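Long-range contacts in caspase-1 subunit p19/18 (PDB 1M72), which probably acts as an executioner cysteine protease of apoptosis, working in the caspase activation cascade and cleaving the baculoviral inhibitor p35 and the nuclear immunophilin FKBP46: residues L48-T54 against V105-G109; H40-I45 against Y115-T119. Numbering follows the deposited sequence.

Both contacts lie at one end of the central sheet of the caspase domain, their centres about 8 Å apart. The loop between strand 31-39 and helix 54-67 supplies residues 40-45 to interaction 2 and then residues 48-54 to interaction 1; residues 105-109, running out of strand 98-106, and residues 115-119, starting at the end of strand 113-115, follow in that order, so interaction 2 spans interaction 1 along the chain. Thr-107 OG1 meets Tyr-115 O at 2.7 Å, Arg-51 N meets Glu-41 O at 2.9 Å, and the ring of Phe-43 touches that of His-108. Interaction 1 contributes Arg-51 and His-108 to the site that holds the bound peptide; interaction 2 adjoins it through Phe-43.

Interaction 1 of 2, residues L48-T54 against V105-G109; sequences LKSRTGT and VLTHG
Residues 48-54 form an extended loop that ends in a type II beta turn from Arg-51 to Thr-54; residues 105-109 leave the end of strand 98-106. CA atoms pair as Leu-48 with His-108 (7.9 Å), Arg-51 with Thr-107 (7.5 Å) and Thr-54 with Leu-106 (6.8 Å). Leu-48, in an mt rotamer, sets its apolar side chain over one face of the His-108 imidazole, with CB 4.0 Å from His-108 CD2. The carbonyl of Lys-49 lies at the ring edge and accepts a hydrogen bond from His-108 NE2 (Lys-49 O to NE2, 2.9 Å, nearly straight), while its amine leads away. Arg-51, chi1 m, chi2 t, chi3 p, makes a CH-pi contact through CD on the opposite ring face, 3.7 Å from the His-108 centroid; Thr-107 O lies over one face of its guanidinium, 3.3 Å from Arg-51 NE, without a hydrogen bond. The turn places Gly-53 at phi 108°, a conformation suited to glycine, and at the helix N-cap. Thr-54, chi1 t, brings OG1 to 3.4 Å from Leu-106 CB and takes a weak hydrogen bond from Arg-51 NH1 (3.0 Å to OG1). Beyond the two segments, Arg-51 NE meets an acidic side chain of the bound inhibitor peptide in a salt bridge, consistent with the basic pocket by which caspases select aspartate. His-108, the catalytic histidine by similarity, is thereby oriented through NE2, leaving ND1 to face the peptide.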
loop_
_atom_site.group_PDB
_atom_site.type_symbol
_atom_site.label_atom_id
_atom_site.label_comp_id
_atom_site.label_asym_id
_atom_site.label_seq_id
_atom_site.Cartn_x
_atom_site.Cartn_y
_atom_site.Cartn_z
ATOM N N LEU C 48 -2.963 24.853 15.693
ATOM C CA LEU C 48 -1.826 24.129 15.192
ATOM C C LEU C 48 -0.498 24.766 15.609
ATOM O O LEU C 48 -0.185 25.935 15.285
ATOM C CB LEU C 48 -1.913 24.022 13.651
ATOM C CG LEU C 48 -3.089 23.260 13.025
ATOM C CD1 LEU C 48 -2.929 23.136 11.507
ATOM C CD2 LEU C 48 -3.123 21.909 13.636
ATOM N N LYS C 49 0.294 23.970 16.312
ATOM C CA LYS C 49 1.602 24.412 16.782
ATOM C C LYS C 49 2.633 24.337 15.653
ATOM O O LYS C 49 2.421 23.650 14.651
ATOM C CB LYS C 49 2.004 23.548 17.984
ATOM C CG LYS C 49 1.065 23.800 19.171
ATOM C CD LYS C 49 1.339 22.896 20.396
ATOM C CE LYS C 49 0.885 21.466 20.171
ATOM N NZ LYS C 49 0.620 20.783 21.467
ATOM N N SER C 50 3.738 25.051 15.792
ATOM C CA SER C 50 4.750 24.997 14.754
ATOM C C SER C 50 5.432 23.623 14.682
ATOM O O SER C 50 5.542 22.884 15.674
ATOM C CB SER C 50 5.747 26.129 14.922
ATOM O OG SER C 50 5.155 27.312 14.410
ATOM N N ARG C 51 5.844 23.259 13.484
ATOM C CA ARG C 51 6.431 21.944 13.298
ATOM C C ARG C 51 7.977 21.995 13.307
ATOM O O ARG C 51 8.631 21.627 12.324
ATOM C CB ARG C 51 5.865 21.328 11.979
ATOM C CG ARG C 51 4.326 21.159 11.987
ATOM C CD ARG C 51 3.769 20.309 10.797
ATOM N NE ARG C 51 4.457 19.022 10.670
ATOM C CZ ARG C 51 5.463 18.798 9.820
ATOM N NH1 ARG C 51 5.880 19.769 9.014
ATOM N NH2 ARG C 51 6.054 17.613 9.762
ATOM N N THR C 52 8.542 22.451 14.429
ATOM C CA THR C 52 9.993 22.570 14.570
ATOM C C THR C 52 10.624 21.216 14.223
ATOM O O THR C 52 10.143 20.165 14.673
ATOM C CB THR C 52 10.404 23.005 16.006
ATOM O OG1 THR C 52 9.566 24.089 16.453
ATOM C CG2 THR C 52 11.872 23.460 16.004
ATOM N N GLY C 53 11.661 21.257 13.383
ATOM C CA GLY C 53 12.318 20.034 12.927
ATOM C C GLY C 53 12.042 19.656 11.456
ATOM O O GLY C 53 12.837 18.941 10.825
ATOM N N THR C 54 10.917 20.134 10.914
ATOM C CA THR C 54 10.535 19.836 9.527
ATOM C C THR C 54 11.558 20.394 8.529
ATOM O O THR C 54 11.685 19.858 7.444
ATOM C CB THR C 54 9.090 20.395 9.194
ATOM O OG1 THR C 54 8.657 19.888 7.936
ATOM C CG2 THR C 54 9.069 21.898 9.128
ATOM N N VAL C 105 5.122 15.842 1.089
ATOM C CA VAL C 105 4.398 16.807 1.881
ATOM C C VAL C 105 4.761 16.559 3.326
ATOM O O VAL C 105 4.676 15.438 3.797
ATOM C CB VAL C 105 2.864 16.680 1.668
ATOM C CG1 VAL C 105 2.105 17.728 2.520
ATOM C CG2 VAL C 105 2.530 16.897 0.219
ATOM N N LEU C 106 5.193 17.615 4.012
ATOM C CA LEU C 106 5.621 17.560 5.421
ATOM C C LEU C 106 4.693 18.559 6.146
ATOM O O LEU C 106 4.842 19.795 5.990
ATOM C CB LEU C 106 7.079 18.019 5.530
ATOM C CG LEU C 106 8.071 17.523 4.463
ATOM C CD1 LEU C 106 9.425 18.235 4.675
ATOM C CD2 LEU C 106 8.263 16.035 4.573
ATOM N N THR C 107 3.747 18.038 6.933
ATOM C CA THR C 107 2.747 18.922 7.556
ATOM C C THR C 107 1.896 18.259 8.654
ATOM O O THR C 107 2.199 17.151 9.092
ATOM C CB THR C 107 1.820 19.484 6.427
ATOM O OG1 THR C 107 0.991 20.519 6.951
ATOM C CG2 THR C 107 0.927 18.380 5.828
ATOM N N HIS C 108 0.867 18.959 9.141
ATOM C CA HIS C 108 -0.052 18.379 10.149
ATOM C C HIS C 108 -1.203 17.666 9.389
ATOM O O HIS C 108 -1.600 18.089 8.302
ATOM C CB HIS C 108 -0.709 19.449 11.027
ATOM C CG HIS C 108 0.164 19.985 12.117
ATOM N ND1 HIS C 108 0.638 19.200 13.148
ATOM C CD2 HIS C 108 0.623 21.239 12.352
ATOM C CE1 HIS C 108 1.350 19.950 13.971
ATOM N NE2 HIS C 108 1.354 21.192 13.513
ATOM N N GLY C 109 -1.742 16.613 9.993
ATOM C CA GLY C 109 -2.840 15.887 9.390
ATOM C C GLY C 109 -3.793 15.202 10.369
ATOM O O GLY C 109 -3.553 15.102 11.590
#

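Interaction 2 of 2, residues H40-I45 against Y115-T119; sequences HEHFDI and YAKDT
One backbone hydrogen bond joins the two loops: Asp-44 N donates to Lys-117 O at 2.9 Å, where the two segments come closest, with CA atoms 4.6 Å apart for Phe-43 and Lys-117 and 5.3 Å for Asp-44 and Asp-118. Beside it the Asp-44 carboxylate lies along the lysine chain, OD2 being 3.1 Å from Lys-117 CE but 4.1 Å from Lys-117 NZ, too long for a salt bridge. Residues 115-119 turn tightly, Ala-116 N bonding to Thr-119 O at 2.8 Å; Asp-118 OD1, which also accepts from Ser-80 N, receives a weak bond from Thr-119 N (2.9 Å to OD1). Phe-43, chi1 m, extends its ring so that its edge meets two carbonyls, with CD2 3.2 Å from Ala-116 O and CE2 4.1 Å from Tyr-115 O. It also packs against His-108, the active-site histidine by similarity, so the contact borders the active site. The apolar, beta-branched Ile-45 points toward residues 115-119, its CD1 3.7 Å from both Tyr-115 CD2 and Lys-117 O. The buried His-40 has Tyr-115 O over one ring face and rests CE1 against the backbone, 3.8 Å from Ala-116 CA. In the caspase fold this joins the loop after strand 31-39 to the small antiparallel sheet holding strand 113-115; Ile-83 of helix 80-92 packs against both His-40 and Ala-116, whose small methyl, turned away from residues 40-45, suits the helix's close approach.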
loop_
_atom_site.group_PDB
_atom_site.type_symbol
_atom_site.label_atom_id
_atom_site.label_comp_id
_atom_site.label_asym_id
_atom_site.label_seq_id
_atom_site.Cartn_x
_atom_site.Cartn_y
_atom_site.Cartn_z
ATOM N N HIS C 40 5.858 22.490 5.488
ATOM C CA HIS C 40 5.023 23.385 6.300
ATOM C C HIS C 40 5.482 23.484 7.708
ATOM O O HIS C 40 5.348 22.522 8.447
ATOM C CB HIS C 40 3.579 22.903 6.335
ATOM C CG HIS C 40 2.890 23.016 5.023
ATOM N ND1 HIS C 40 2.328 24.195 4.581
ATOM C CD2 HIS C 40 2.757 22.125 4.011
ATOM C CE1 HIS C 40 1.882 24.030 3.350
ATOM N NE2 HIS C 40 2.128 22.785 2.981
ATOM N N GLU C 41 5.991 24.650 8.096
ATOM C CA GLU C 41 6.479 24.817 9.475
ATOM C C GLU C 41 5.556 25.622 10.398
ATOM O O GLU C 41 5.474 25.364 11.597
ATOM C CB GLU C 41 7.881 25.462 9.473
ATOM C CG GLU C 41 8.627 25.404 10.847
ATOM C CD GLU C 41 10.051 25.990 10.791
ATOM O OE1 GLU C 41 10.344 26.825 9.885
ATOM O OE2 GLU C 41 10.873 25.618 11.661
ATOM N N HIS C 42 4.838 26.566 9.819
ATOM C CA HIS C 42 3.994 27.432 10.611
ATOM C C HIS C 42 2.612 27.501 9.982
ATOM O O HIS C 42 2.467 27.374 8.775
ATOM C CB HIS C 42 4.682 28.799 10.673
ATOM C CG HIS C 42 6.111 28.720 11.120
ATOM N ND1 HIS C 42 7.173 29.100 10.314
ATOM C CD2 HIS C 42 6.660 28.310 12.298
ATOM C CE1 HIS C 42 8.308 28.936 10.985
ATOM N NE2 HIS C 42 8.026 28.460 12.191
ATOM N N PHE C 43 1.601 27.713 10.812
ATOM C CA PHE C 43 0.219 27.742 10.356
ATOM C C PHE C 43 -0.599 28.937 10.836
ATOM O O PHE C 43 -0.425 29.380 11.967
ATOM C CB PHE C 43 -0.479 26.455 10.820
ATOM C CG PHE C 43 0.236 25.194 10.385
ATOM C CD1 PHE C 43 1.365 24.741 11.075
ATOM C CD2 PHE C 43 -0.157 24.524 9.212
ATOM C CE1 PHE C 43 2.109 23.646 10.598
ATOM C CE2 PHE C 43 0.569 23.435 8.735
ATOM C CZ PHE C 43 1.714 22.990 9.424
ATOM N N ASP C 44 -1.504 29.426 9.981
ATOM C CA ASP C 44 -2.393 30.533 10.324
ATOM C C ASP C 44 -3.661 29.972 10.954
ATOM O O ASP C 44 -4.690 30.624 10.948
ATOM C CB ASP C 44 -2.779 31.373 9.094
ATOM C CG ASP C 44 -1.573 32.020 8.413
ATOM O OD1 ASP C 44 -0.546 32.251 9.089
ATOM O OD2 ASP C 44 -1.667 32.309 7.201
ATOM N N ILE C 45 -3.566 28.755 11.491
ATOM C CA ILE C 45 -4.655 28.065 12.188
ATOM C C ILE C 45 -4.242 28.029 13.675
ATOM O O ILE C 45 -3.268 27.342 14.072
ATOM C CB ILE C 45 -4.815 26.645 11.649
ATOM C CG1 ILE C 45 -5.287 26.729 10.176
ATOM C CG2 ILE C 45 -5.769 25.859 12.546
ATOM C CD1 ILE C 45 -4.731 25.634 9.262
ATOM N N TYR C 115 -2.963 19.629 6.150
ATOM C CA TYR C 115 -3.116 21.070 6.353
ATOM C C TYR C 115 -2.150 21.889 5.533
ATOM O O TYR C 115 -0.970 21.578 5.434
ATOM C CB TYR C 115 -2.933 21.478 7.834
ATOM C CG TYR C 115 -4.104 21.162 8.741
ATOM C CD1 TYR C 115 -4.095 20.010 9.527
ATOM C CD2 TYR C 115 -5.247 21.983 8.769
ATOM C CE1 TYR C 115 -5.191 19.655 10.327
ATOM C CE2 TYR C 115 -6.381 21.643 9.577
ATOM C CZ TYR C 115 -6.329 20.471 10.346
ATOM O OH TYR C 115 -7.381 20.078 11.128
ATOM N N ALA C 116 -2.674 22.933 4.920
ATOM C CA ALA C 116 -1.868 23.897 4.181
ATOM C C ALA C 116 -1.591 24.957 5.263
ATOM O O ALA C 116 -1.824 24.715 6.442
ATOM C CB ALA C 116 -2.676 24.501 3.068
ATOM N N LYS C 117 -1.131 26.142 4.877
ATOM C CA LYS C 117 -0.871 27.169 5.873
ATOM C C LYS C 117 -2.180 27.699 6.440
ATOM O O LYS C 117 -2.300 27.925 7.639
ATOM C CB LYS C 117 -0.096 28.336 5.263
ATOM C CG LYS C 117 0.105 29.483 6.259
ATOM C CD LYS C 117 0.977 30.575 5.706
ATOM C CE LYS C 117 0.180 31.466 4.813
ATOM N NZ LYS C 117 1.061 32.463 4.158
ATOM N N ASP C 118 -3.162 27.854 5.560
ATOM C CA ASP C 118 -4.468 28.400 5.905
ATOM C C ASP C 118 -5.616 27.428 6.188
ATOM O O ASP C 118 -6.460 27.701 7.029
ATOM C CB ASP C 118 -4.889 29.349 4.778
ATOM C CG ASP C 118 -4.975 28.635 3.423
ATOM O OD1 ASP C 118 -4.346 27.569 3.259
ATOM O OD2 ASP C 118 -5.660 29.134 2.516
ATOM N N THR C 119 -5.698 26.305 5.491
ATOM C CA THR C 119 -6.819 25.413 5.743
ATOM C C THR C 119 -6.438 24.008 5.292
ATOM O O THR C 119 -5.309 23.810 4.872
ATOM C CB THR C 119 -8.098 25.936 5.000
ATOM O OG1 THR C 119 -9.210 25.076 5.280
ATOM C CG2 THR C 119 -7.846 26.025 3.477
#